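Local atomic coordinates of RNA-dependent RNA polymerase (Toscana virus, PDB entry 6QW5), a protein that probably cleaves host RNA with the manganese-dependent cap-snatching endonuclease at the N-terminus of the viral L protein, yielding capped primers for viral transcription. Residues D43-D48 against E67-Q72; T75-D80 against R194-I199. All coordinates share one frame; numbering follows the deposited sequence.

Contact 1 of 2, residues D43-D48 against E67-Q72; sequences DGVTID and ESVPAQ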
loop_
_atom_site.group_PDB
_atom_site.type_symbol
_atom_site.label_atom_id
_atom_site.label_comp_id
_atom_site.label_asym_id
_atom_site.label_seq_id
_atom_site.Cartn_x
_atom_site.Cartn_y
_atom_site.Cartn_z
ATOM N N ASP A 43 -17.434 12.967 11.319
ATOM C CA ASP A 43 -15.982 12.980 11.123
ATOM C C ASP A 43 -15.715 12.481 9.700
ATOM O O ASP A 43 -15.682 11.272 9.450
ATOM C CB ASP A 43 -15.317 12.109 12.202
ATOM C CG ASP A 43 -13.791 11.987 12.056
ATOM O OD1 ASP A 43 -13.178 12.603 11.159
ATOM O OD2 ASP A 43 -13.202 11.254 12.887
ATOM N N GLY A 44 -15.532 13.408 8.761
ATOM C CA GLY A 44 -15.325 12.998 7.380
ATOM C C GLY A 44 -16.606 12.456 6.770
ATOM O O GLY A 44 -17.711 12.953 7.027
ATOM N N VAL A 45 -16.468 11.413 5.949
ATOM C CA VAL A 45 -17.620 10.770 5.339
ATOM C C VAL A 45 -17.558 9.268 5.573
ATOM O O VAL A 45 -16.563 8.715 6.050
ATOM C CB VAL A 45 -17.737 11.067 3.832
ATOM C CG1 VAL A 45 -17.961 12.556 3.604
ATOM C CG2 VAL A 45 -16.504 10.573 3.092
ATOM N N THR A 46 -18.668 8.622 5.236
ATOM C CA THR A 46 -18.799 7.178 5.197
ATOM C C THR A 46 -19.347 6.838 3.822
ATOM O O THR A 46 -20.342 7.426 3.382
ATOM C CB THR A 46 -19.744 6.677 6.293
ATOM O OG1 THR A 46 -19.378 7.268 7.542
ATOM C CG2 THR A 46 -19.698 5.169 6.406
ATOM N N ILE A 47 -18.685 5.930 3.126
ATOM C CA ILE A 47 -19.145 5.525 1.808
ATOM C C ILE A 47 -20.093 4.360 2.019
ATOM O O ILE A 47 -19.698 3.316 2.547
ATOM C CB ILE A 47 -17.982 5.143 0.880
ATOM C CG1 ILE A 47 -16.941 6.256 0.798
ATOM C CG2 ILE A 47 -18.515 4.964 -0.521
ATOM C CD1 ILE A 47 -17.535 7.637 0.594
ATOM N N ASP A 48 -21.351 4.546 1.638
ATOM C CA ASP A 48 -22.355 3.494 1.741
ATOM C C ASP A 48 -22.295 2.694 0.445
ATOM O O ASP A 48 -22.755 3.165 -0.594
ATOM C CB ASP A 48 -23.736 4.110 1.979
ATOM C CG ASP A 48 -24.817 3.078 2.216
ATOM O OD1 ASP A 48 -24.586 1.869 1.990
ATOM O OD2 ASP A 48 -25.920 3.489 2.639
ATOM N N GLU A 67 -17.516 2.043 4.321
ATOM C CA GLU A 67 -16.106 2.400 4.316
ATOM C C GLU A 67 -15.996 3.784 4.927
ATOM O O GLU A 67 -16.394 4.779 4.310
ATOM C CB GLU A 67 -15.528 2.365 2.901
ATOM C CG GLU A 67 -15.363 0.952 2.377
ATOM C CD GLU A 67 -14.165 0.270 3.007
ATOM O OE1 GLU A 67 -13.321 0.996 3.563
ATOM O OE2 GLU A 67 -14.065 -0.976 2.953
ATOM N N SER A 68 -15.485 3.831 6.153
ATOM C CA SER A 68 -15.299 5.097 6.843
ATOM C C SER A 68 -14.141 5.862 6.228
ATOM O O SER A 68 -13.085 5.293 5.935
ATOM C CB SER A 68 -15.031 4.855 8.325
ATOM O OG SER A 68 -14.527 6.024 8.949
ATOM N N VAL A 69 -14.342 7.158 6.019
ATOM C CA VAL A 69 -13.259 8.022 5.568
ATOM C C VAL A 69 -13.209 9.224 6.499
ATOM O O VAL A 69 -13.841 10.254 6.209
ATOM C CB VAL A 69 -13.435 8.467 4.108
ATOM C CG1 VAL A 69 -12.156 9.126 3.623
ATOM C CG2 VAL A 69 -13.789 7.284 3.216
ATOM N N PRO A 70 -12.491 9.134 7.622
ATOM C CA PRO A 70 -12.383 10.287 8.524
ATOM C C PRO A 70 -11.770 11.489 7.817
ATOM O O PRO A 70 -11.030 11.357 6.835
ATOM C CB PRO A 70 -11.478 9.778 9.653
ATOM C CG PRO A 70 -11.584 8.280 9.587
ATOM C CD PRO A 70 -11.766 7.956 8.131
ATOM N N ALA A 71 -12.096 12.674 8.337
ATOM C CA ALA A 71 -11.671 13.919 7.707
ATOM C C ALA A 71 -10.174 13.917 7.414
ATOM O O ALA A 71 -9.747 14.344 6.336
ATOM C CB ALA A 71 -12.053 15.101 8.602
ATOM N N GLN A 72 -9.368 13.401 8.349
ATOM C CA GLN A 72 -7.912 13.442 8.218
ATOM C C GLN A 72 -7.377 12.522 7.122
ATOM O O GLN A 72 -6.231 12.697 6.693
ATOM C CB GLN A 72 -7.256 13.078 9.552
ATOM C CG GLN A 72 -7.163 11.574 9.796
ATOM C CD GLN A 72 -7.386 11.191 11.245
ATOM O OE1 GLN A 72 -8.511 10.897 11.654
ATOM N NE2 GLN A 72 -6.310 11.169 12.027
HETATM O O HOH W 1 -10.286 13.036 11.203
#
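Val45 and Val69 form a hydrogen-bonded pair in an antiparallel beta arrangement, where strand 45-49 runs against edge strand 66-69 of a three-stranded sheet. Val45 N reaches Val69 O and Val69 N returns to Val45 O, 2.7 Å for the latter. Thr46 and Ser68 follow as a non-hydrogen-bonded pair, and Ile47 and Glu67 close the register; the bond from Ile47 N to Glu67 O (2.8 Å) is almost straight at 177°. Val45, Ile47 and Val69 share one face: Val45 CG2 lies alongside Val69 CB at 3.9 Å, while Ile47 CG1 slants across to Val69 CG2. This face rests on Phe77 and Leu74. Thr46 looks to the other face, and Thr46 OG1 is hydrogen-bonded to Ser41 OG.

Beyond the strands, Gly44, with a positive phi of 71°, brings its CA within 3.3 Å of Val69 O as the two segments converge. Asp43 then hooks the loop. From CB, its CG stands anti to the backbone N (chi1 177°) and passes Pro70 CB; OD2 stays beside that same carbon, whereas Asp43 OD1 accepts the N-H of Ala71 N at 3.0 Å, on the anti side and somewhat out of the carboxylate plane. One water donates to Asp43 OD1 (2.9 Å) and Gln72 OE1 (2.8 Å) and accepts from Gln72 N (3.0 Å).

Contact 2 of 2, residues T75-D80 against R194-I199; sequences TLFKHD and RLARDI. With MN (manganese (II) ion), chain C; XI7 (2-4-dioxo-4-phenylbutanoic acid), chain E.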
loop_
_atom_site.group_PDB
_atom_site.type_symbol
_atom_site.label_atom_id
_atom_site.label_comp_id
_atom_site.label_asym_id
_atom_site.label_seq_id
_atom_site.Cartn_x
_atom_site.Cartn_y
_atom_site.Cartn_z
ATOM N N THR A 75 -7.769 13.388 1.855
ATOM C CA THR A 75 -6.928 13.720 0.706
ATOM C C THR A 75 -6.178 12.509 0.165
ATOM O O THR A 75 -5.758 12.513 -0.999
ATOM C CB THR A 75 -5.921 14.810 1.080
ATOM O OG1 THR A 75 -5.085 14.334 2.135
ATOM C CG2 THR A 75 -6.624 16.068 1.549
ATOM N N LEU A 76 -5.991 11.474 0.977
ATOM C CA LEU A 76 -5.323 10.267 0.521
ATOM C C LEU A 76 -6.300 9.122 0.297
ATOM O O LEU A 76 -5.889 7.958 0.279
ATOM C CB LEU A 76 -4.232 9.868 1.516
ATOM C CG LEU A 76 -3.004 10.781 1.497
ATOM C CD1 LEU A 76 -1.887 10.184 2.348
ATOM C CD2 LEU A 76 -2.534 11.035 0.073
ATOM N N PHE A 77 -7.585 9.441 0.103
ATOM C CA PHE A 77 -8.613 8.412 -0.017
ATOM C C PHE A 77 -8.304 7.438 -1.151
ATOM O O PHE A 77 -8.348 6.216 -0.964
ATOM C CB PHE A 77 -9.987 9.061 -0.229
ATOM C CG PHE A 77 -11.020 8.095 -0.707
ATOM C CD1 PHE A 77 -11.623 7.224 0.186
ATOM C CD2 PHE A 77 -11.357 8.019 -2.049
ATOM C CE1 PHE A 77 -12.560 6.304 -0.246
ATOM C CE2 PHE A 77 -12.288 7.093 -2.488
ATOM C CZ PHE A 77 -12.888 6.237 -1.587
ATOM N N LYS A 78 -8.003 7.962 -2.339
ATOM C CA LYS A 78 -7.730 7.100 -3.488
ATOM C C LYS A 78 -6.598 6.119 -3.190
ATOM O O LYS A 78 -6.722 4.910 -3.418
ATOM C CB LYS A 78 -7.388 7.964 -4.690
ATOM C CG LYS A 78 -7.403 7.241 -6.007
ATOM C CD LYS A 78 -6.737 8.091 -7.077
ATOM C CE LYS A 78 -7.294 9.510 -7.093
ATOM N NZ LYS A 78 -6.869 10.278 -8.302
ATOM N N HIS A 79 -5.485 6.638 -2.681
ATOM C CA HIS A 79 -4.355 5.814 -2.277
ATOM C C HIS A 79 -4.766 4.840 -1.175
ATOM O O HIS A 79 -4.569 3.629 -1.295
ATOM C CB HIS A 79 -3.227 6.759 -1.844
ATOM C CG HIS A 79 -2.014 6.097 -1.266
ATOM N ND1 HIS A 79 -1.944 5.686 0.049
ATOM C CD2 HIS A 79 -0.794 5.853 -1.802
ATOM C CE1 HIS A 79 -0.744 5.185 0.290
ATOM N NE2 HIS A 79 -0.026 5.275 -0.817
ATOM N N ASP A 80 -5.424 5.339 -0.133
ATOM C CA ASP A 80 -5.679 4.490 1.027
ATOM C C ASP A 80 -6.833 3.509 0.814
ATOM O O ASP A 80 -6.748 2.359 1.260
ATOM C CB ASP A 80 -5.921 5.356 2.254
ATOM C CG ASP A 80 -4.653 6.052 2.716
ATOM O OD1 ASP A 80 -3.571 5.401 2.742
ATOM O OD2 ASP A 80 -4.741 7.251 3.034
ATOM N N ARG A 194 -10.143 1.161 -9.185
ATOM C CA ARG A 194 -11.128 1.654 -10.148
ATOM C C ARG A 194 -12.327 2.269 -9.435
ATOM O O ARG A 194 -12.787 3.356 -9.798
ATOM C CB ARG A 194 -11.579 0.513 -11.057
ATOM C CG ARG A 194 -10.538 0.071 -12.066
ATOM C CD ARG A 194 -11.045 -1.122 -12.844
ATOM N NE ARG A 194 -10.103 -1.535 -13.868
ATOM C CZ ARG A 194 -10.363 -2.450 -14.794
ATOM N NH1 ARG A 194 -11.549 -3.044 -14.824
ATOM N NH2 ARG A 194 -9.435 -2.769 -15.688
ATOM N N LEU A 195 -12.832 1.591 -8.401
ATOM C CA LEU A 195 -13.928 2.132 -7.608
ATOM C C LEU A 195 -13.496 3.391 -6.866
ATOM O O LEU A 195 -14.250 4.370 -6.799
ATOM C CB LEU A 195 -14.432 1.070 -6.636
ATOM C CG LEU A 195 -15.552 1.536 -5.697
ATOM C CD1 LEU A 195 -16.777 2.004 -6.487
ATOM C CD2 LEU A 195 -15.915 0.431 -4.714
ATOM N N ALA A 196 -12.284 3.383 -6.310
ATOM C CA ALA A 196 -11.747 4.572 -5.656
ATOM C C ALA A 196 -11.695 5.763 -6.604
ATOM O O ALA A 196 -11.980 6.896 -6.198
ATOM C CB ALA A 196 -10.349 4.286 -5.108
ATOM N N ARG A 197 -11.306 5.538 -7.861
ATOM C CA ARG A 197 -11.272 6.637 -8.822
ATOM C C ARG A 197 -12.652 7.270 -8.972
ATOM O O ARG A 197 -12.785 8.497 -8.944
ATOM C CB ARG A 197 -10.746 6.141 -10.177
ATOM C CG ARG A 197 -9.221 6.121 -10.246
ATOM C CD ARG A 197 -8.699 5.337 -11.436
ATOM N NE ARG A 197 -9.221 5.812 -12.718
ATOM C CZ ARG A 197 -8.496 5.927 -13.829
ATOM N NH1 ARG A 197 -7.199 5.622 -13.827
ATOM N NH2 ARG A 197 -9.068 6.348 -14.950
ATOM N N ASP A 198 -13.689 6.441 -9.125
ATOM C CA ASP A 198 -15.067 6.930 -9.228
ATOM C C ASP A 198 -15.448 7.778 -8.019
ATOM O O ASP A 198 -15.832 8.943 -8.156
ATOM C CB ASP A 198 -16.033 5.749 -9.363
ATOM C CG ASP A 198 -16.053 5.159 -10.758
ATOM O OD1 ASP A 198 -15.625 5.850 -11.710
ATOM O OD2 ASP A 198 -16.498 3.995 -10.901
ATOM N N ILE A 199 -15.334 7.204 -6.816
ATOM C CA ILE A 199 -15.678 7.911 -5.581
ATOM C C ILE A 199 -14.878 9.201 -5.436
ATOM O O ILE A 199 -15.339 10.159 -4.803
ATOM C CB ILE A 199 -15.478 6.974 -4.367
ATOM C CG1 ILE A 199 -16.348 5.723 -4.495
ATOM C CG2 ILE A 199 -15.783 7.675 -3.055
ATOM C CD1 ILE A 199 -16.049 4.663 -3.439
HETATM MN MN MN C . 2.172 5.527 -0.785
HETATM O O8 XI7 E . 2.057 7.154 0.550
HETATM C C9 XI7 E . 2.037 8.287 -0.187
HETATM C C10 XI7 E . 2.096 8.230 -1.559
HETATM O O11 XI7 E . 2.128 7.151 -2.220
HETATM O O10 XI7 E . 2.149 9.299 -2.215
HETATM C C8 XI7 E . 1.961 9.512 0.410
HETATM C C7 XI7 E . 1.907 9.809 1.869
HETATM C C1 XI7 E . 1.685 11.246 2.314
HETATM C C6 XI7 E . 1.639 12.271 1.350
HETATM C C5 XI7 E . 1.440 13.613 1.716
HETATM C C4 XI7 E . 1.288 13.956 3.064
HETATM C C3 XI7 E . 1.338 12.933 4.029
HETATM C C2 XI7 E . 1.536 11.588 3.656
HETATM O O14 XI7 E . 2.194 8.998 2.763
#
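Phe77 meets Ile199 where the short helix 77-82 leans on the long helix 183-205. The two side chains cross at about a right angle. Phe77 CZ lies 3.6 Å from Ile199 CG2, and Ala196 O sits at the ring edge, 3.7 Å from Phe77 CE2. Ala196 CB fits against the backbone of Lys78, 4.0 Å from Lys78 O, and Lys78 CG flanks the same methyl. No hydrogen bond joins the two segments, so the grip is apolar packing.

The CB of His79 points away from helix 183-205, and the imidazole at its end reaches the metal. His79 NE2 binds one manganese ion at 2.2 Å, as in the cap-snatching endonucleases with a histidine in the metal site; Asp114, Glu128 and the Phe129 carbonyl complete the protein ligands, while O8 and O11 of the diketo acid inhibitor chelate the same ion. His79 ND1 donates to Asp80 OD1 (3.2 Å), which lies in the imidazole plane while the donor stands above the carboxylate plane; Thr90 also bonds this oxygen, a second shell that fixes the ring's rotation. Leu76 CD1 touches the inhibitor at C1 (3.7 Å). Farther out, Phe81 of helix 77-82 packs on Leu195 and Ala196, and Tyr36 of strand 36-40 covers Leu195 and Ile199.

Overall arrangement
Contact 1 lies near the surface, a backbone-bonded sheet edge with a carboxylate and a water at its loop end; contact 2 is buried and holds two helices by apolar packing. They follow one another along the chain, since strand 66-69 leads into helix 77-82, and their centres are about 12 Å apart. The two fuse through side chains: Val69 CG2 packs on Phe77 CD1 at 3.7 Å, and Ile47 CG2 on Ile199 CD1 at 3.8 Å. The small sheet thus packs against both helices, whereas the metal site lies on the side of helix 77-82 that carries His79; the side chain of Val69 is about 14 Å from the inhibitor.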